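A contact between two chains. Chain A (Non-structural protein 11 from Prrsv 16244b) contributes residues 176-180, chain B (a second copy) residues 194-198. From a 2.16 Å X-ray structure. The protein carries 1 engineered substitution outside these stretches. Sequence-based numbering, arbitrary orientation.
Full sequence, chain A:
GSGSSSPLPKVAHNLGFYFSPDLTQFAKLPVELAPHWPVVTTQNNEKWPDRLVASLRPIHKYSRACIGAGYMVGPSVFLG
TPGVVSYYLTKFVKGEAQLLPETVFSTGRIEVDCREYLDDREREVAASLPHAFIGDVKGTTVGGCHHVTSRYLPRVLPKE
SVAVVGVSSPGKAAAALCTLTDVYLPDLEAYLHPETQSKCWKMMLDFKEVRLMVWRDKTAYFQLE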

# COMPACT_ATOMS: atom_id res chain seq x y z
N ALA A 176 19.24 -1.94 -4.60
CA ALA A 176 19.63 -3.35 -4.38
C ALA A 176 18.50 -4.34 -4.58
O ALA A 176 18.71 -5.41 -5.15
CB ALA A 176 20.22 -3.52 -2.99
N LEU A 177 17.32 -4.00 -4.09
CA LEU A 177 16.18 -4.90 -4.11
C LEU A 177 14.93 -4.15 -4.51
O LEU A 177 14.58 -3.16 -3.88
CB LEU A 177 15.99 -5.56 -2.74
CG LEU A 177 17.13 -6.44 -2.22
CD1 LEU A 177 16.91 -6.84 -0.76
CD2 LEU A 177 17.31 -7.70 -3.07
N CYS A 178 14.27 -4.62 -5.56
CA CYS A 178 13.00 -4.06 -5.97
C CYS A 178 12.14 -5.14 -6.64
O CYS A 178 12.65 -6.01 -7.35
CB CYS A 178 13.23 -2.80 -6.81
SG CYS A 178 12.84 -2.87 -8.56
N THR A 179 10.84 -5.10 -6.35
CA THR A 179 9.91 -6.12 -6.80
C THR A 179 9.43 -5.79 -8.19
O THR A 179 9.29 -4.63 -8.54
CB THR A 179 8.70 -6.27 -5.87
OG1 THR A 179 8.05 -5.01 -5.71
CG2 THR A 179 9.12 -6.81 -4.51
N LEU A 180 9.13 -6.83 -8.95
CA LEU A 180 8.80 -6.66 -10.35
C LEU A 180 7.79 -7.72 -10.77
O LEU A 180 7.88 -8.86 -10.32
CB LEU A 180 10.09 -6.80 -11.16
CG LEU A 180 10.06 -6.69 -12.68
CD1 LEU A 180 11.40 -6.12 -13.14
CD2 LEU A 180 9.75 -8.02 -13.35
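Chain B, residues 194-198: PETQS

The two stretches are joined by a single hydrogen bond, and it runs from the backbone of a strand to a side chain rather than from strand to strand. The donor is T179(A) N and the acceptor is E195(B) OE2, 3.1 Å apart. The N-H...O angle is 167°, so the bond is nearly straight.

Chain A is extended here. Residues L177(A) to L180(A) have the phi and psi values of a strand, and the chain turns a corner at A176(A). Chain B has no regular helix or strand. E195(B) has phi/psi of -50/-57, T196(B) -136/-47, and Q197(B) is extended at -132/173. Chain B therefore does not add a strand to chain A; it lays side chains against it.

The two backbones run in opposite senses. The alpha carbons pair T179(A) with E195(B), CA to CA 6.9 Å, and L177(A) with T196(B), CA to CA 6.3 Å. As chain B advances from E195(B) to Q197(B), its contacts move back along chain A from T179(A) to L177(A).

E195(B) bridges the gap with an extended side chain, chi1 and chi2 both t. This carries the carboxylate to the strand backbone. E195(B) OE2 also lies 3.5 Å from C178(A) CA, and 3.3 Å from T179(A) OG1. The CA-to-CB bond of C178(A) points away overall, yet its CB is still 3.9 Å from E195(B) OE2.

T196(B) sits between L177(A) and T179(A), whose CA-to-CB bonds both point toward chain B, as expected for alternate residues of a strand. Its chi1 is p. T196(B) OG1 comes within 3.2 Å of L177(A) CB, a close contact between a hydroxyl oxygen and a carbon. T196(B) CG2 packs 3.8 Å from T179(A) CG2, methyl to methyl. The same methyl, T196(B) CG2, is 4.2 Å from C178(A) N.

Q197(B) reaches the side chain of L177(A). Its amide nitrogen, Q197(B) NE2, is 3.6 Å from L177(A) CD1. This is a van der Waals contact with a methyl group. L177(A) adopts the m, t rotamer and has the largest area covered by the opposite stretch, 74 Å².

The ends take little part. L180(A), P194(B) and S198(B) make no contact across the stretches, and A176(A) is barely covered. The patch is small, with 299 Å² buried over both sides. One polar anchor at T179(A) is thus joined by packing that runs back along the strand to L177(A).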

# COMPACT_ATOMS: atom_id res chain seq x y z
N PRO B 194 6.98 -5.15 4.41
CA PRO B 194 8.20 -4.84 3.64
C PRO B 194 8.16 -5.34 2.19
O PRO B 194 7.89 -6.53 1.95
CB PRO B 194 9.31 -5.57 4.41
CG PRO B 194 8.62 -6.61 5.22
CD PRO B 194 7.23 -6.11 5.50
N GLU B 195 8.40 -4.44 1.24
CA GLU B 195 8.60 -4.80 -0.18
C GLU B 195 9.63 -5.93 -0.35
O GLU B 195 9.33 -6.97 -0.95
CB GLU B 195 9.06 -3.56 -0.97
CG GLU B 195 9.18 -3.77 -2.48
CD GLU B 195 9.84 -2.61 -3.19
OE1 GLU B 195 10.05 -1.56 -2.54
OE2 GLU B 195 10.15 -2.76 -4.40
N THR B 196 10.84 -5.71 0.16
CA THR B 196 11.91 -6.72 0.11
C THR B 196 12.67 -6.87 1.42
O THR B 196 12.86 -7.98 1.89
CB THR B 196 12.93 -6.40 -1.01
OG1 THR B 196 13.54 -5.13 -0.77
CG2 THR B 196 12.25 -6.40 -2.38
N GLN B 197 13.07 -5.75 2.02
CA GLN B 197 14.01 -5.74 3.15
C GLN B 197 13.51 -4.85 4.30
O GLN B 197 12.51 -4.15 4.16
CB GLN B 197 15.37 -5.23 2.65
CG GLN B 197 15.34 -3.79 2.10
CD GLN B 197 16.52 -3.43 1.22
OE1 GLN B 197 16.41 -2.55 0.36
NE2 GLN B 197 17.66 -4.09 1.42
N SER B 198 14.24 -4.89 5.42
CA SER B 198 14.07 -3.94 6.51
C SER B 198 14.32 -2.51 6.01
O SER B 198 15.18 -2.29 5.18
CB SER B 198 15.03 -4.24 7.66
OG SER B 198 14.83 -5.56 8.15